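Local coordinates for protein glucanase (Clostridium thermocellum, PDB 5GXX) that probably hydrolyses internal beta-1,4-glucosidic bonds of cellulose as a family 9 endoglucanase of the cellulosome, at residues Y7-Q21 with V410-C423. The protein carries 1 engineered substitution. Sequence-based numbering, arbitrary orientation.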
# COMPACT_ATOMS: atom_id res chain seq x y z
N TYR A 7 -32.51 -23.16 -38.55
CA TYR A 7 -32.49 -21.70 -38.67
C TYR A 7 -33.48 -21.03 -37.73
O TYR A 7 -33.22 -19.93 -37.26
CB TYR A 7 -32.74 -21.23 -40.10
CG TYR A 7 -31.73 -21.78 -41.10
CD1 TYR A 7 -30.40 -21.34 -41.09
CD2 TYR A 7 -32.12 -22.72 -42.05
CE1 TYR A 7 -29.49 -21.84 -42.01
CE2 TYR A 7 -31.21 -23.23 -42.98
CZ TYR A 7 -29.90 -22.80 -42.94
OH TYR A 7 -29.02 -23.31 -43.87
N ALA A 8 -34.60 -21.70 -37.42
CA ALA A 8 -35.55 -21.16 -36.45
C ALA A 8 -34.94 -21.04 -35.06
O ALA A 8 -35.17 -20.05 -34.37
CB ALA A 8 -36.83 -22.01 -36.38
N GLU A 9 -34.19 -22.05 -34.64
CA GLU A 9 -33.51 -22.00 -33.34
C GLU A 9 -32.40 -20.94 -33.36
O GLU A 9 -32.25 -20.18 -32.40
CB GLU A 9 -32.92 -23.35 -32.93
CG GLU A 9 -32.26 -23.33 -31.55
CD GLU A 9 -31.50 -24.62 -31.27
OE1 GLU A 9 -32.00 -25.69 -31.68
OE2 GLU A 9 -30.42 -24.56 -30.65
N ALA A 10 -31.64 -20.87 -34.44
CA ALA A 10 -30.65 -19.80 -34.59
C ALA A 10 -31.29 -18.42 -34.47
O ALA A 10 -30.79 -17.52 -33.78
CB ALA A 10 -29.94 -19.94 -35.91
N LEU A 11 -32.41 -18.23 -35.15
CA LEU A 11 -33.14 -16.97 -35.08
C LEU A 11 -33.63 -16.64 -33.68
O LEU A 11 -33.46 -15.48 -33.22
CB LEU A 11 -34.33 -17.01 -36.03
CG LEU A 11 -35.24 -15.78 -36.01
CD1 LEU A 11 -34.46 -14.56 -36.47
CD2 LEU A 11 -36.47 -16.03 -36.91
N GLN A 12 -34.23 -17.63 -33.03
CA GLN A 12 -34.70 -17.53 -31.65
C GLN A 12 -33.59 -17.04 -30.73
O GLN A 12 -33.79 -16.12 -29.93
CB GLN A 12 -35.24 -18.90 -31.22
CG GLN A 12 -35.61 -19.05 -29.74
CD GLN A 12 -35.92 -20.50 -29.40
OE1 GLN A 12 -35.26 -21.42 -29.89
NE2 GLN A 12 -36.93 -20.71 -28.54
N LYS A 13 -32.41 -17.63 -30.87
CA LYS A 13 -31.28 -17.25 -30.03
C LYS A 13 -30.73 -15.88 -30.41
O LYS A 13 -30.42 -15.08 -29.53
CB LYS A 13 -30.22 -18.35 -30.03
CG LYS A 13 -30.74 -19.55 -29.26
CD LYS A 13 -29.83 -20.77 -29.35
CE LYS A 13 -30.40 -21.86 -28.44
NZ LYS A 13 -29.55 -23.08 -28.44
N ALA A 14 -30.62 -15.63 -31.71
CA ALA A 14 -30.08 -14.37 -32.22
C ALA A 14 -30.89 -13.15 -31.79
O ALA A 14 -30.31 -12.09 -31.56
CB ALA A 14 -29.88 -14.43 -33.75
N ILE A 15 -32.19 -13.34 -31.59
CA ILE A 15 -33.06 -12.29 -31.06
C ILE A 15 -32.87 -12.09 -29.56
O ILE A 15 -32.81 -10.94 -29.09
CB ILE A 15 -34.54 -12.61 -31.37
CG1 ILE A 15 -34.75 -12.63 -32.89
CG2 ILE A 15 -35.47 -11.56 -30.73
CD1 ILE A 15 -36.05 -13.33 -33.29
N TYR A 16 -32.81 -13.21 -28.85
CA TYR A 16 -32.63 -13.24 -27.39
C TYR A 16 -31.36 -12.48 -27.01
O TYR A 16 -31.33 -11.85 -25.95
CB TYR A 16 -32.58 -14.70 -26.90
CG TYR A 16 -32.22 -14.91 -25.45
CD1 TYR A 16 -30.88 -15.08 -25.05
CD2 TYR A 16 -33.21 -14.98 -24.47
CE1 TYR A 16 -30.55 -15.32 -23.73
CE2 TYR A 16 -32.89 -15.26 -23.13
CZ TYR A 16 -31.56 -15.41 -22.78
OH TYR A 16 -31.20 -15.66 -21.49
N PHE A 17 -30.33 -12.55 -27.85
CA PHE A 17 -29.14 -11.73 -27.63
C PHE A 17 -29.49 -10.28 -27.25
O PHE A 17 -28.91 -9.75 -26.30
CB PHE A 17 -28.20 -11.80 -28.84
CG PHE A 17 -27.09 -10.78 -28.79
CD1 PHE A 17 -25.98 -10.93 -27.96
CD2 PHE A 17 -27.16 -9.65 -29.59
CE1 PHE A 17 -24.95 -9.99 -27.93
CE2 PHE A 17 -26.11 -8.71 -29.61
CZ PHE A 17 -25.01 -8.86 -28.76
N TYR A 18 -30.41 -9.66 -27.99
CA TYR A 18 -30.73 -8.26 -27.70
C TYR A 18 -31.29 -8.06 -26.29
O TYR A 18 -31.06 -7.01 -25.67
CB TYR A 18 -31.64 -7.66 -28.76
CG TYR A 18 -30.90 -7.51 -30.07
CD1 TYR A 18 -30.08 -6.41 -30.30
CD2 TYR A 18 -30.97 -8.51 -31.05
CE1 TYR A 18 -29.34 -6.30 -31.47
CE2 TYR A 18 -30.26 -8.40 -32.24
CZ TYR A 18 -29.45 -7.29 -32.43
OH TYR A 18 -28.75 -7.14 -33.61
N GLU A 19 -32.00 -9.05 -25.74
CA GLU A 19 -32.45 -8.93 -24.35
C GLU A 19 -31.30 -8.95 -23.35
O GLU A 19 -31.37 -8.36 -22.26
CB GLU A 19 -33.46 -10.03 -24.02
CG GLU A 19 -34.75 -9.78 -24.78
CD GLU A 19 -35.79 -10.90 -24.66
OE1 GLU A 19 -35.93 -11.51 -23.60
OE2 GLU A 19 -36.46 -11.14 -25.68
N CYS A 20 -30.22 -9.64 -23.69
CA CYS A 20 -29.00 -9.61 -22.88
C CYS A 20 -28.34 -8.22 -22.88
O CYS A 20 -27.57 -7.90 -21.97
CB CYS A 20 -28.00 -10.62 -23.43
SG CYS A 20 -28.56 -12.32 -23.32
N GLN A 21 -28.66 -7.42 -23.89
CA GLN A 21 -28.03 -6.11 -24.08
C GLN A 21 -28.84 -4.97 -23.48
O GLN A 21 -28.42 -3.81 -23.54
CB GLN A 21 -27.84 -5.82 -25.57
CG GLN A 21 -26.95 -6.82 -26.30
CD GLN A 21 -25.54 -6.83 -25.77
OE1 GLN A 21 -25.19 -7.64 -24.92
NE2 GLN A 21 -24.73 -5.86 -26.21
N VAL A 410 -18.47 -9.25 -29.61
CA VAL A 410 -19.90 -9.43 -29.85
C VAL A 410 -20.54 -8.04 -29.85
O VAL A 410 -20.05 -7.14 -29.16
CB VAL A 410 -20.57 -10.34 -28.76
CG1 VAL A 410 -20.11 -11.79 -28.92
CG2 VAL A 410 -20.29 -9.79 -27.35
N ALA A 411 -21.59 -7.82 -30.63
CA ALA A 411 -22.19 -6.48 -30.65
C ALA A 411 -23.56 -6.47 -31.30
O ALA A 411 -23.90 -7.36 -32.08
CB ALA A 411 -21.24 -5.51 -31.39
N CYS A 412 -24.32 -5.43 -30.99
CA CYS A 412 -25.61 -5.20 -31.63
C CYS A 412 -25.52 -5.29 -33.15
O CYS A 412 -26.33 -5.99 -33.78
CB CYS A 412 -26.18 -3.83 -31.23
SG CYS A 412 -26.66 -3.68 -29.49
N ASP A 413 -24.56 -4.60 -33.76
CA ASP A 413 -24.49 -4.55 -35.21
C ASP A 413 -24.05 -5.90 -35.80
O ASP A 413 -24.39 -6.22 -36.94
CB ASP A 413 -23.59 -3.40 -35.67
CG ASP A 413 -22.12 -3.77 -35.61
OD1 ASP A 413 -21.54 -3.79 -34.50
OD2 ASP A 413 -21.53 -4.01 -36.70
N TYR A 414 -23.32 -6.70 -35.02
CA TYR A 414 -22.88 -8.03 -35.46
C TYR A 414 -24.13 -8.89 -35.67
O TYR A 414 -24.20 -9.67 -36.61
CB TYR A 414 -22.01 -8.68 -34.39
CG TYR A 414 -20.56 -8.26 -34.36
CD1 TYR A 414 -20.16 -7.02 -34.84
CD2 TYR A 414 -19.61 -9.09 -33.79
CE1 TYR A 414 -18.84 -6.61 -34.77
CE2 TYR A 414 -18.28 -8.71 -33.74
CZ TYR A 414 -17.90 -7.49 -34.24
OH TYR A 414 -16.59 -7.06 -34.19
N ASN A 415 -25.11 -8.76 -34.78
CA ASN A 415 -26.31 -9.60 -34.84
C ASN A 415 -27.39 -9.11 -35.79
O ASN A 415 -28.30 -9.86 -36.11
CB ASN A 415 -26.89 -9.85 -33.44
CG ASN A 415 -26.37 -11.11 -32.79
OD1 ASN A 415 -25.16 -11.35 -32.73
ND2 ASN A 415 -27.29 -11.97 -32.34
N ALA A 416 -27.31 -7.85 -36.24
CA ALA A 416 -28.49 -7.20 -36.83
C ALA A 416 -28.85 -7.71 -38.22
O ALA A 416 -29.97 -8.19 -38.44
CB ALA A 416 -28.32 -5.70 -36.81
N GLY A 417 -27.92 -7.63 -39.16
CA GLY A 417 -28.16 -8.19 -40.49
C GLY A 417 -28.34 -9.71 -40.41
O GLY A 417 -29.12 -10.30 -41.16
N PHE A 418 -27.58 -10.34 -39.52
CA PHE A 418 -27.68 -11.78 -39.25
C PHE A 418 -29.10 -12.26 -38.93
O PHE A 418 -29.58 -13.24 -39.50
CB PHE A 418 -26.67 -12.11 -38.15
CG PHE A 418 -26.56 -13.56 -37.77
CD1 PHE A 418 -26.29 -14.54 -38.72
CD2 PHE A 418 -26.61 -13.91 -36.42
CE1 PHE A 418 -26.11 -15.85 -38.34
CE2 PHE A 418 -26.43 -15.23 -36.04
CZ PHE A 418 -26.20 -16.18 -37.00
N VAL A 419 -29.77 -11.58 -38.01
CA VAL A 419 -31.20 -11.76 -37.83
C VAL A 419 -32.01 -11.72 -39.13
O VAL A 419 -32.83 -12.60 -39.35
CB VAL A 419 -31.76 -10.78 -36.78
CG1 VAL A 419 -33.30 -10.78 -36.80
CG2 VAL A 419 -31.24 -11.15 -35.40
N GLY A 420 -31.79 -10.73 -39.99
CA GLY A 420 -32.55 -10.64 -41.24
C GLY A 420 -32.31 -11.85 -42.13
O GLY A 420 -33.24 -12.45 -42.69
N ALA A 421 -31.05 -12.25 -42.27
CA ALA A 421 -30.74 -13.47 -43.03
C ALA A 421 -31.31 -14.76 -42.45
O ALA A 421 -31.78 -15.63 -43.21
CB ALA A 421 -29.23 -13.53 -43.23
N LEU A 422 -31.31 -14.90 -41.13
CA LEU A 422 -31.96 -16.06 -40.50
C LEU A 422 -33.47 -16.03 -40.70
O LEU A 422 -34.09 -17.08 -40.90
CB LEU A 422 -31.62 -16.17 -39.01
CG LEU A 422 -30.15 -16.43 -38.66
CD1 LEU A 422 -29.89 -16.21 -37.17
CD2 LEU A 422 -29.75 -17.85 -39.10
N CYS A 423 -34.07 -14.85 -40.67
CA CYS A 423 -35.49 -14.74 -41.04
C CYS A 423 -35.75 -15.32 -42.43
O CYS A 423 -36.69 -16.09 -42.60
CB CYS A 423 -35.97 -13.29 -41.01
SG CYS A 423 -36.19 -12.61 -39.37
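L422 and A14 interlock as knobs into holes where helix 7-20 and the start of helix 412-429, nearly 390 residues apart in sequence, pack antiparallel in the (alpha/alpha)6 barrel characteristic of family 9. Over these segments the axes come within 9.2 Å, at 152° between N-to-C directions, and every touching residue is buried.

Apolar packing fills the half around L422, whose side chain sits among Y7, A10, L11 and A14. Its CD2 lies 3.8 Å from A10 CB and also meets the edge of the Y7 ring, while its CD1 reaches A14 CB. A14 in turn drops among N415, F418, V419 and L422. L11 holds CG trans to its amide nitrogen (chi1 177°), and the turn at chi2 brings CD1 to V419 CG1 at 4.0 Å and C423 SG at 3.9 Å.

Aromatic contacts take over toward C412. The N415 amide lies over the rim of one face of the F17 ring, its plane tilted 31° from the ring, and Q21 CG sits over the rim of the opposite face. F17 also lays CD2 over the centre of the Y18 ring.

Two side chains make the polar links between the helices, both to backbone carbonyls. N415 ND2 donates to A14 O (3.1 Å), nearly within its own amide plane and onto a lone pair; ND2 also bonds to G386 O and OD1 accepts from L388 N, so three bonds fix the amide's rotation. Y18, itself a knob among C412, N415, A416 and V419, points its hydroxyl into the first turn of helix 412-429, where OH donates to an in-plane lone pair of C412 O at 2.7 Å.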